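Local coordinates for methyltransferase FkbM (Methylobacillus flagellatus KT, PDB 2PY6), which probably transfers methyl groups to a substrate that is not known, at residues C120-P125 with T398-D403; V187-A192 with I392-H397; F252-M257 with R283-G288; H287-G292 with D324-D329. One frame throughout, in Å; residues are numbered along the deposited sequence.

Following the chain from the N terminus, contact 1 starts at residues 120-125, just after strand 114-118 of the six-stranded sheet, and closes the longest loop when the chain returns at 398-403. Within that loop contact 2 ties helix 184-199 to strand 392-396, an outermost strand of the seven-stranded sheet. Contacts 3 and 4 both fall inside the loop of contact 2 and do not cross: contact 3 pairs strands 254-258 and 284-287 at the other end of that sheet, and contact 4 begins where it ends, sharing His-287 and Gly-288, to join strand 290-291 to strand 322-326. Contacts 1 and 2 touch, with centres about 17 Å apart.

Contact 1 of 4, residues C120-P125 with T398-D403; sequences CRYDGP and TPDRWD
A side-on salt bridge between Arg-121 and Asp-400 joins the turn leading into helix 123-135 to the loop connecting strands 392-396 and 404-408. Arg-121 NE reaches Asp-400 OD2 at 3.0 Å and Arg-121 NH2 reaches Asp-400 OD1 at 2.8 Å, the latter nearly straight (171°). Both oxygens are met on their syn sides, and the guanidinium and carboxylate planes lie only 21° apart. The Arg-121 chain bends at chi2 and chi3 (-75°), the second bend placing NE beside the carboxylate. OD1 of Asp-400 also accepts from Arg-401 N at 2.6 Å, on its anti side.

Helix 123-135 follows strand 114-118 of the six-stranded sheet, and the loop joins the last two strands of the seven-stranded sheet, so the ion pair links two sheet-bearing parts. The loop contains an ST turn, in which Asp-400 N donates to Thr-398 OG1 at 3.2 Å. Tyr-122, the N-cap residue, brings CE1 to 4.2 Å from Pro-399 CG, and CB of Arg-121 sits over the centre of the tyrosine ring. One water donates to Arg-121 O and Pro-399 O. Glu-144 bridges Arg-121 NH1 and Arg-401 NH1, while Arg-401 NH2 bonds the backbone O of Asp-161.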
# COMPACT_ATOMS: atom_id res chain seq x y z
N CYS A 120 -0.99 17.80 13.44
CA CYS A 120 -1.90 17.23 12.47
C CYS A 120 -2.87 18.29 11.93
O CYS A 120 -3.30 19.17 12.67
CB CYS A 120 -2.64 16.07 13.08
SG CYS A 120 -1.47 14.76 13.62
N ARG A 121 -3.10 18.22 10.61
CA ARG A 121 -3.92 19.18 9.89
C ARG A 121 -5.19 18.55 9.35
O ARG A 121 -6.11 19.29 9.00
CB ARG A 121 -3.17 19.76 8.68
CG ARG A 121 -1.74 20.25 8.90
CD ARG A 121 -1.64 21.45 9.77
NE ARG A 121 -2.05 22.68 9.10
CZ ARG A 121 -1.92 23.90 9.63
NH1 ARG A 121 -1.43 24.04 10.86
NH2 ARG A 121 -2.29 24.98 8.95
N TYR A 122 -5.24 17.22 9.26
CA TYR A 122 -6.39 16.52 8.71
C TYR A 122 -7.25 15.85 9.80
O TYR A 122 -6.76 15.47 10.86
CB TYR A 122 -5.97 15.63 7.53
CG TYR A 122 -5.22 16.48 6.47
CD1 TYR A 122 -5.80 17.66 5.94
CD2 TYR A 122 -3.94 16.13 6.02
CE1 TYR A 122 -5.13 18.45 5.00
CE2 TYR A 122 -3.27 16.92 5.09
CZ TYR A 122 -3.86 18.07 4.59
OH TYR A 122 -3.19 18.84 3.66
N ASP A 123 -8.55 15.79 9.50
CA ASP A 123 -9.58 15.44 10.46
C ASP A 123 -9.30 14.24 11.34
O ASP A 123 -9.43 14.33 12.55
CB ASP A 123 -10.96 15.25 9.80
CG ASP A 123 -11.59 16.57 9.34
OD1 ASP A 123 -11.15 17.66 9.73
OD2 ASP A 123 -12.56 16.50 8.57
N GLY A 124 -8.96 13.12 10.72
CA GLY A 124 -8.75 11.88 11.46
C GLY A 124 -7.70 12.03 12.54
O GLY A 124 -8.01 11.89 13.70
N PRO A 125 -6.46 12.30 12.16
CA PRO A 125 -5.37 12.45 13.13
C PRO A 125 -5.52 13.67 14.06
O PRO A 125 -5.24 13.56 15.25
CB PRO A 125 -4.11 12.61 12.23
CG PRO A 125 -4.48 12.18 10.91
CD PRO A 125 -5.96 12.39 10.77
N THR A 398 -8.40 24.37 -0.60
CA THR A 398 -7.84 23.24 0.12
C THR A 398 -8.42 23.24 1.54
O THR A 398 -9.01 24.23 1.96
CB THR A 398 -6.26 23.27 0.25
OG1 THR A 398 -5.83 24.40 1.02
CG2 THR A 398 -5.57 23.28 -1.10
N PRO A 399 -8.30 22.12 2.27
CA PRO A 399 -8.63 22.11 3.69
C PRO A 399 -7.56 22.82 4.55
O PRO A 399 -7.71 22.86 5.75
CB PRO A 399 -8.64 20.63 4.08
CG PRO A 399 -8.37 19.88 2.83
CD PRO A 399 -7.88 20.78 1.79
N ASP A 400 -6.50 23.38 3.95
CA ASP A 400 -5.44 24.02 4.71
C ASP A 400 -5.34 25.47 4.25
O ASP A 400 -6.30 26.00 3.68
CB ASP A 400 -4.15 23.20 4.55
CG ASP A 400 -3.19 23.39 5.73
OD1 ASP A 400 -3.11 24.53 6.26
OD2 ASP A 400 -2.51 22.42 6.13
N ARG A 401 -4.21 26.13 4.46
CA ARG A 401 -4.09 27.57 4.12
C ARG A 401 -3.68 27.85 2.69
O ARG A 401 -3.70 28.99 2.24
CB ARG A 401 -3.24 28.31 5.17
CG ARG A 401 -1.88 27.78 5.47
CD ARG A 401 -1.29 28.43 6.70
NE ARG A 401 -0.93 29.82 6.49
CZ ARG A 401 -0.36 30.60 7.41
NH1 ARG A 401 -0.08 30.12 8.61
NH2 ARG A 401 -0.06 31.85 7.11
N TRP A 402 -3.46 26.80 1.92
CA TRP A 402 -3.04 26.94 0.54
C TRP A 402 -4.24 27.07 -0.41
O TRP A 402 -5.31 26.54 -0.16
CB TRP A 402 -2.25 25.69 0.10
CG TRP A 402 -1.48 25.02 1.20
CD1 TRP A 402 -1.59 23.72 1.62
CD2 TRP A 402 -0.54 25.65 2.09
NE1 TRP A 402 -0.74 23.48 2.67
CE2 TRP A 402 -0.09 24.65 2.99
CE3 TRP A 402 -0.02 26.94 2.20
CZ2 TRP A 402 0.85 24.91 3.98
CZ3 TRP A 402 0.92 27.20 3.19
CH2 TRP A 402 1.34 26.19 4.06
N ASP A 403 -3.99 27.77 -1.50
CA ASP A 403 -4.86 27.93 -2.63
C ASP A 403 -6.15 28.71 -2.45
O ASP A 403 -7.20 28.32 -2.94
CB ASP A 403 -5.08 26.58 -3.35
CG ASP A 403 -3.76 25.97 -3.87
OD1 ASP A 403 -3.01 26.65 -4.65
OD2 ASP A 403 -3.51 24.80 -3.52
O HOH W 1 -7.93 20.30 7.49

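Contact 2 of 4, residues V187-A192 with I392-H397; sequences VQTLYA and IGLRHH
Thr-189 and Leu-190 of helix 184-199 rest on Leu-394 and His-396 of strand 392-396, the edge strand next to strand 404-408. The methyl of Thr-189 does most of the touching: its CG2, anti to the backbone N, lies 4.0 Å from Leu-394 CG and 4.2 Å from His-396 CB, so that it sits between two side chains of the strand. Its CB also approaches the Leu-394 carbonyl oxygen, at 3.7 Å. Next to it, CD2 of Leu-394 comes 3.6 Å from Leu-190 CA and also touches Leu-190 CB, meeting the helix backbone as well as a side chain.

Helix and strand segments cross at 54°, their axes 7.3 Å apart at closest approach. A water spans the polar side of the contact, donating to Thr-189 OG1 at 2.8 Å and accepting from His-396 N at 2.8 Å. Further out, Thr-189 OG1 is also bonded to Tyr-185 O one turn back in the helix, and Arg-395 NH1 curls back to Leu-394 O at 2.9 Å, from above the carbonyl plane. Asp-183 holds Arg-395 NH2 in a salt bridge, Thr-404 bonds His-396 ND1, Ser-186, earlier in the helix, bonds Leu-394 N, and Leu-376 of helix 375-386 packs on both leucines. Between the two segments side chains thus meet through carbon, the Thr-189 methyl also lying against strand backbone, whereas the Thr-189 hydroxyl and the His-396 backbone N are joined through water.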
# COMPACT_ATOMS: atom_id res chain seq x y z
N VAL A 187 -17.42 37.13 -0.51
CA VAL A 187 -17.33 37.94 0.71
C VAL A 187 -17.20 36.99 1.91
O VAL A 187 -16.32 37.14 2.75
CB VAL A 187 -18.54 38.88 0.88
CG1 VAL A 187 -18.50 39.57 2.22
CG2 VAL A 187 -18.58 39.91 -0.25
N GLN A 188 -18.05 35.99 1.98
CA GLN A 188 -17.92 35.05 3.10
C GLN A 188 -16.51 34.41 3.12
O GLN A 188 -15.87 34.27 4.18
CB GLN A 188 -19.01 33.98 3.05
CG GLN A 188 -19.22 33.26 4.42
CD GLN A 188 -20.04 31.99 4.27
OE1 GLN A 188 -20.00 31.32 3.22
NE2 GLN A 188 -20.79 31.66 5.32
N THR A 189 -16.03 34.04 1.94
CA THR A 189 -14.70 33.45 1.83
C THR A 189 -13.64 34.43 2.31
O THR A 189 -12.75 34.04 3.09
CB THR A 189 -14.44 33.02 0.40
OG1 THR A 189 -15.39 32.01 0.03
CG2 THR A 189 -13.02 32.50 0.24
N LEU A 190 -13.71 35.69 1.87
CA LEU A 190 -12.73 36.68 2.31
C LEU A 190 -12.66 36.74 3.82
O LEU A 190 -11.60 36.63 4.41
CB LEU A 190 -13.03 38.09 1.77
CG LEU A 190 -12.08 39.20 2.27
CD1 LEU A 190 -10.64 38.92 1.77
CD2 LEU A 190 -12.52 40.59 1.87
N TYR A 191 -13.82 36.97 4.45
CA TYR A 191 -13.88 37.08 5.89
C TYR A 191 -13.44 35.82 6.63
O TYR A 191 -12.77 35.92 7.65
CB TYR A 191 -15.24 37.56 6.36
CG TYR A 191 -15.51 39.03 6.05
CD1 TYR A 191 -14.66 40.04 6.49
CD2 TYR A 191 -16.66 39.41 5.38
CE1 TYR A 191 -14.92 41.37 6.22
CE2 TYR A 191 -16.92 40.74 5.10
CZ TYR A 191 -16.06 41.71 5.53
OH TYR A 191 -16.34 43.05 5.26
N ALA A 192 -13.73 34.65 6.06
CA ALA A 192 -13.31 33.36 6.65
C ALA A 192 -11.76 33.25 6.66
O ALA A 192 -11.15 32.87 7.66
CB ALA A 192 -13.96 32.20 5.88
N ILE A 392 -14.78 40.73 -9.61
CA ILE A 392 -13.84 40.00 -8.79
C ILE A 392 -14.55 38.98 -7.88
O ILE A 392 -15.59 39.27 -7.28
CB ILE A 392 -13.00 40.96 -7.88
CG1 ILE A 392 -12.47 42.15 -8.67
CG2 ILE A 392 -11.85 40.16 -7.18
CD1 ILE A 392 -11.76 43.20 -7.81
N GLY A 393 -13.97 37.79 -7.80
CA GLY A 393 -14.46 36.75 -6.88
C GLY A 393 -13.29 36.17 -6.12
O GLY A 393 -12.12 36.49 -6.42
N LEU A 394 -13.59 35.30 -5.14
CA LEU A 394 -12.56 34.67 -4.36
C LEU A 394 -13.05 33.32 -3.86
O LEU A 394 -14.13 33.24 -3.31
CB LEU A 394 -12.24 35.55 -3.15
CG LEU A 394 -11.14 35.13 -2.18
CD1 LEU A 394 -9.75 35.33 -2.83
CD2 LEU A 394 -11.25 36.00 -0.91
N ARG A 395 -12.26 32.28 -4.06
CA ARG A 395 -12.58 30.95 -3.51
C ARG A 395 -11.35 30.40 -2.80
O ARG A 395 -10.23 30.74 -3.17
CB ARG A 395 -13.00 29.93 -4.59
CG ARG A 395 -14.30 30.23 -5.31
CD ARG A 395 -15.54 30.14 -4.41
NE ARG A 395 -16.74 30.57 -5.15
CZ ARG A 395 -17.28 31.78 -5.15
NH1 ARG A 395 -16.78 32.80 -4.47
NH2 ARG A 395 -18.36 31.99 -5.87
N HIS A 396 -11.57 29.53 -1.81
CA HIS A 396 -10.50 28.87 -1.11
C HIS A 396 -10.59 27.39 -1.45
O HIS A 396 -11.61 26.79 -1.20
CB HIS A 396 -10.60 29.09 0.39
CG HIS A 396 -9.48 28.44 1.13
ND1 HIS A 396 -8.22 29.00 1.19
CD2 HIS A 396 -9.38 27.23 1.73
CE1 HIS A 396 -7.41 28.19 1.84
NE2 HIS A 396 -8.09 27.11 2.18
N HIS A 397 -9.51 26.80 -1.98
CA HIS A 397 -9.57 25.44 -2.52
C HIS A 397 -8.80 24.26 -1.86
O HIS A 397 -8.56 23.25 -2.53
CB HIS A 397 -9.15 25.46 -3.98
CG HIS A 397 -10.02 26.27 -4.86
ND1 HIS A 397 -11.09 25.73 -5.55
CD2 HIS A 397 -9.97 27.58 -5.22
CE1 HIS A 397 -11.67 26.68 -6.28
NE2 HIS A 397 -10.99 27.80 -6.11
O HOH W 2 -14.24 29.58 -0.84

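Contact 3 of 4, residues F252-M257 with R283-G288; sequences FERVWM and RITVHG. With EDO (1,2-ethanediol), chain D.
Strands 254-258 and 284-287 are the parallel neighbours of a beta-alpha-beta unit, linked by helix 262-274 in the Rossmann-like methyltransferase sheet. Four backbone bonds zip them together: Val-255 N to Arg-283 O, Thr-285 N to Val-255 O, Met-257 N to Thr-285 O and His-287 N to Met-257 O, the last at 2.7 Å.

On the face of Trp-256 and Thr-285 a polar cluster forms. Arg-254 grips Thr-285 OG1 end-on, with NH1 at 2.9 Å and NH2 at 3.2 Å, the hydroxyl lying in the guanidinium plane. The bend at chi2 (64°) turns CD back toward the neighbouring strand. Arg-254 NH1 also donates to Arg-283 O at 3.2 Å, from the opposite face of that carbonyl to Val-255 N. Thr-285 OG1 shares a further hydrogen bond of 2.8 Å with His-287 NE2, which meets the Trp-256 ring edge at CD1, 3.6 Å away. His-287 ND1 donates to O2 of an ethanediol, probably from the crystallisation liquor, at 2.8 Å. Trp-256 NE1 is hydrogen-bonded to Asp-333 OD1.

The face bearing Val-255, Met-257, Ile-284 and Val-286 is apolar. The selenium of selenomethionine Met-257 lies 4.1 Å from Ile-284 CG2, the two side chains running side by side, and Leu-241 of helix 239-248 packs on both. Before the strand, the Phe-252 ring edge meets Ile-284 CG1, and the extended Arg-283 side chain runs past the backbone oxygens of Phe-252 and Glu-253. With three nitrogen partners, the Thr-285 hydroxyl couples Arg-254 to His-287, whose imidazole is held at both ring nitrogens.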
# COMPACT_ATOMS: atom_id res chain seq x y z
N PHE A 252 -8.97 23.61 -27.29
CA PHE A 252 -8.46 24.97 -27.00
C PHE A 252 -7.60 25.45 -28.17
O PHE A 252 -7.26 24.68 -29.05
CB PHE A 252 -7.70 25.02 -25.66
CG PHE A 252 -6.61 24.02 -25.55
CD1 PHE A 252 -5.32 24.33 -25.99
CD2 PHE A 252 -6.86 22.76 -25.02
CE1 PHE A 252 -4.30 23.41 -25.90
CE2 PHE A 252 -5.85 21.83 -24.93
CZ PHE A 252 -4.57 22.15 -25.38
N GLU A 253 -7.26 26.73 -28.17
CA GLU A 253 -6.43 27.30 -29.21
C GLU A 253 -4.95 27.32 -28.88
O GLU A 253 -4.12 27.06 -29.74
CB GLU A 253 -6.89 28.73 -29.56
CG GLU A 253 -8.11 28.77 -30.49
CD GLU A 253 -7.85 28.08 -31.82
OE1 GLU A 253 -6.80 28.37 -32.45
OE2 GLU A 253 -8.68 27.24 -32.22
N ARG A 254 -4.60 27.64 -27.65
CA ARG A 254 -3.20 27.77 -27.32
C ARG A 254 -2.95 27.66 -25.84
O ARG A 254 -3.78 28.07 -25.03
CB ARG A 254 -2.75 29.15 -27.79
CG ARG A 254 -1.27 29.39 -27.97
CD ARG A 254 -0.59 28.57 -29.04
NE ARG A 254 0.79 29.03 -29.21
CZ ARG A 254 1.80 28.80 -28.37
NH1 ARG A 254 1.64 28.05 -27.26
NH2 ARG A 254 2.99 29.30 -28.63
N VAL A 255 -1.81 27.07 -25.48
CA VAL A 255 -1.36 27.10 -24.10
C VAL A 255 0.11 27.46 -24.04
O VAL A 255 0.93 26.81 -24.64
CB VAL A 255 -1.63 25.77 -23.34
CG1 VAL A 255 -1.05 25.84 -21.94
CG2 VAL A 255 -3.14 25.49 -23.29
N TRP A 256 0.43 28.52 -23.30
CA TRP A 256 1.82 28.89 -23.02
C TRP A 256 2.10 28.54 -21.57
O TRP A 256 1.58 29.17 -20.66
CB TRP A 256 2.04 30.37 -23.16
CG TRP A 256 1.75 30.95 -24.49
CD1 TRP A 256 2.62 31.05 -25.55
CD2 TRP A 256 0.54 31.59 -24.89
NE1 TRP A 256 2.01 31.70 -26.58
CE2 TRP A 256 0.74 32.06 -26.20
CE3 TRP A 256 -0.69 31.84 -24.25
CZ2 TRP A 256 -0.25 32.75 -26.91
CZ3 TRP A 256 -1.66 32.52 -24.95
CH2 TRP A 256 -1.45 32.95 -26.28
N MSE A 257 2.90 27.51 -21.36
CA MSE A 257 3.27 27.07 -20.04
C MSE A 257 4.62 27.70 -19.62
O MSE A 257 5.63 27.49 -20.30
CB MSE A 257 3.37 25.54 -19.99
CG MSE A 257 2.09 24.81 -20.34
SE MSE A 257 2.20 22.90 -20.07
CE MSE A 257 1.91 22.70 -18.61
N ARG A 283 -0.28 23.05 -30.11
CA ARG A 283 -0.75 24.32 -29.56
C ARG A 283 -0.17 24.64 -28.19
O ARG A 283 -0.44 25.70 -27.65
CB ARG A 283 -2.28 24.30 -29.47
CG ARG A 283 -2.96 24.12 -30.78
CD ARG A 283 -4.40 23.72 -30.59
NE ARG A 283 -5.04 23.40 -31.86
CZ ARG A 283 -6.23 22.80 -32.01
NH1 ARG A 283 -6.95 22.41 -30.95
NH2 ARG A 283 -6.68 22.57 -33.23
N ILE A 284 0.64 23.73 -27.65
CA ILE A 284 1.21 23.90 -26.33
C ILE A 284 2.68 24.15 -26.44
O ILE A 284 3.37 23.38 -27.10
CB ILE A 284 1.06 22.57 -25.46
CG1 ILE A 284 -0.41 22.18 -25.26
CG2 ILE A 284 1.68 22.75 -24.12
CD1 ILE A 284 -0.60 20.67 -25.08
N THR A 285 3.18 25.19 -25.77
CA THR A 285 4.62 25.42 -25.65
C THR A 285 5.03 25.60 -24.20
O THR A 285 4.26 26.08 -23.35
CB THR A 285 5.13 26.62 -26.44
OG1 THR A 285 4.34 27.76 -26.12
CG2 THR A 285 5.10 26.35 -27.95
N VAL A 286 6.26 25.22 -23.91
CA VAL A 286 6.84 25.33 -22.58
C VAL A 286 7.96 26.38 -22.62
O VAL A 286 8.79 26.38 -23.53
CB VAL A 286 7.39 23.99 -22.10
CG1 VAL A 286 8.02 24.15 -20.67
CG2 VAL A 286 6.27 22.91 -22.13
N HIS A 287 7.95 27.27 -21.63
CA HIS A 287 8.92 28.36 -21.55
C HIS A 287 9.59 28.25 -20.22
O HIS A 287 8.96 28.53 -19.21
CB HIS A 287 8.18 29.70 -21.70
CG HIS A 287 7.30 29.72 -22.92
ND1 HIS A 287 7.72 30.20 -24.13
CD2 HIS A 287 6.04 29.26 -23.11
CE1 HIS A 287 6.75 30.05 -25.02
NE2 HIS A 287 5.72 29.49 -24.42
N GLY A 288 10.85 27.80 -20.24
CA GLY A 288 11.69 27.57 -19.06
C GLY A 288 12.29 28.85 -18.49
O GLY A 288 13.47 29.08 -18.56
C1 EDO D . 11.73 31.14 -22.23
O1 EDO D . 13.03 31.62 -21.86
C2 EDO D . 11.77 30.89 -23.74
O2 EDO D . 10.48 30.53 -24.26

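Contact 4 of 4, residues H287-G292 with D324-D329; sequences HGCGAG and DVRPID. With EDO (1,2-ethanediol), chain D.
Backbone bonds carry the pairing of Gly-290 and Ala-291 with Val-325 and Arg-326, a short parallel ladder. Gly-290 N donates to Asp-324 O at 2.8 Å, Arg-326 N to Gly-290 O, and Gly-292 N to Arg-326 O at 3.0 Å, this last from above the carbonyl plane. Two waters extend the ladder at its ends: one bridges Gly-288 O and Asp-324 N, the other Gly-292 O and Ile-328 N.

Among the van der Waals contacts, Val-325 CG1, anti to the backbone N (chi1 172°), presses against Gly-292 CA at 3.6 Å, a close fit of methyl against backbone. Ala-291 CB meets Ile-328 CG1 at 4.2 Å, and Cys-289 SG lies 4.0 Å from Arg-326 CD.

The ethanediol lies among His-287, Cys-289 and Arg-326, its C2 3.3 Å from Arg-326 NH1 at the guanidinium edge. Salt bridges place the charged ends: Arg-326 NH2 with Asp-330, and Asp-324 OD1 with Arg-297.

Strand 322-326 is flanked by strands 290-291 and 296-299 in a three-stranded sheet, and Ile-328, opening helix 328-331, packs on Val-231 and Cys-233 of strand 229-233 and on Ile-258 of strand 254-258.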
# COMPACT_ATOMS: atom_id res chain seq x y z
N HIS A 287 7.95 27.27 -21.63
CA HIS A 287 8.92 28.36 -21.55
C HIS A 287 9.59 28.25 -20.22
O HIS A 287 8.96 28.53 -19.21
CB HIS A 287 8.18 29.70 -21.70
CG HIS A 287 7.30 29.72 -22.92
ND1 HIS A 287 7.72 30.20 -24.13
CD2 HIS A 287 6.04 29.26 -23.11
CE1 HIS A 287 6.75 30.05 -25.02
NE2 HIS A 287 5.72 29.49 -24.42
N GLY A 288 10.85 27.80 -20.24
CA GLY A 288 11.69 27.57 -19.06
C GLY A 288 12.29 28.85 -18.49
O GLY A 288 13.47 29.08 -18.56
N CYS A 289 11.42 29.67 -17.93
CA CYS A 289 11.78 30.94 -17.33
C CYS A 289 10.75 31.21 -16.28
O CYS A 289 9.70 30.53 -16.18
CB CYS A 289 11.75 32.10 -18.37
SG CYS A 289 10.14 32.44 -19.12
N GLY A 290 11.04 32.24 -15.50
CA GLY A 290 10.12 32.77 -14.53
C GLY A 290 9.42 33.98 -15.12
O GLY A 290 9.93 34.62 -16.04
N ALA A 291 8.23 34.26 -14.62
CA ALA A 291 7.45 35.40 -15.05
C ALA A 291 7.77 36.56 -14.09
O ALA A 291 7.66 36.41 -12.87
CB ALA A 291 5.95 35.08 -15.00
N GLY A 292 8.12 37.72 -14.66
CA GLY A 292 8.45 38.91 -13.87
C GLY A 292 8.14 40.13 -14.67
O GLY A 292 7.45 40.01 -15.67
N ASP A 324 16.27 32.54 -16.16
CA ASP A 324 15.84 33.68 -16.95
C ASP A 324 14.46 34.06 -16.43
O ASP A 324 13.66 33.17 -16.12
CB ASP A 324 15.72 33.33 -18.43
CG ASP A 324 17.07 33.15 -19.10
OD1 ASP A 324 18.09 33.70 -18.65
OD2 ASP A 324 17.10 32.45 -20.12
N VAL A 325 14.21 35.35 -16.31
CA VAL A 325 12.95 35.93 -15.89
C VAL A 325 12.59 36.85 -17.07
O VAL A 325 13.44 37.58 -17.59
CB VAL A 325 13.08 36.73 -14.55
CG1 VAL A 325 11.79 37.51 -14.22
CG2 VAL A 325 13.44 35.79 -13.41
N ARG A 326 11.34 36.75 -17.53
CA ARG A 326 10.86 37.51 -18.65
C ARG A 326 9.44 37.94 -18.34
O ARG A 326 8.78 37.26 -17.55
CB ARG A 326 10.81 36.60 -19.87
CG ARG A 326 12.17 35.98 -20.27
CD ARG A 326 11.96 35.09 -21.48
NE ARG A 326 11.49 35.86 -22.62
CZ ARG A 326 10.90 35.35 -23.70
NH1 ARG A 326 10.69 34.05 -23.82
NH2 ARG A 326 10.53 36.15 -24.67
N PRO A 327 8.98 39.06 -18.94
CA PRO A 327 7.58 39.42 -18.77
C PRO A 327 6.68 38.59 -19.69
O PRO A 327 7.08 38.26 -20.80
CB PRO A 327 7.56 40.91 -19.17
CG PRO A 327 8.63 41.03 -20.16
CD PRO A 327 9.70 40.05 -19.74
N ILE A 328 5.48 38.28 -19.20
CA ILE A 328 4.46 37.51 -19.95
C ILE A 328 4.16 38.09 -21.34
O ILE A 328 4.04 37.33 -22.30
CB ILE A 328 3.14 37.39 -19.12
CG1 ILE A 328 3.35 36.39 -17.99
CG2 ILE A 328 1.95 36.92 -19.98
CD1 ILE A 328 2.39 36.50 -16.84
N ASP A 329 4.03 39.42 -21.42
CA ASP A 329 3.77 40.12 -22.66
C ASP A 329 4.84 39.82 -23.72
O ASP A 329 4.57 39.86 -24.90
CB ASP A 329 3.74 41.65 -22.44
CG ASP A 329 2.51 42.14 -21.70
OD1 ASP A 329 1.46 41.47 -21.75
OD2 ASP A 329 2.57 43.23 -21.10
C1 EDO D . 11.73 31.14 -22.23
O1 EDO D . 13.03 31.62 -21.86
C2 EDO D . 11.77 30.89 -23.74
O2 EDO D . 10.48 30.53 -24.26
O HOH W 3 15.38 29.75 -16.88
O HOH W 4 5.19 38.69 -16.28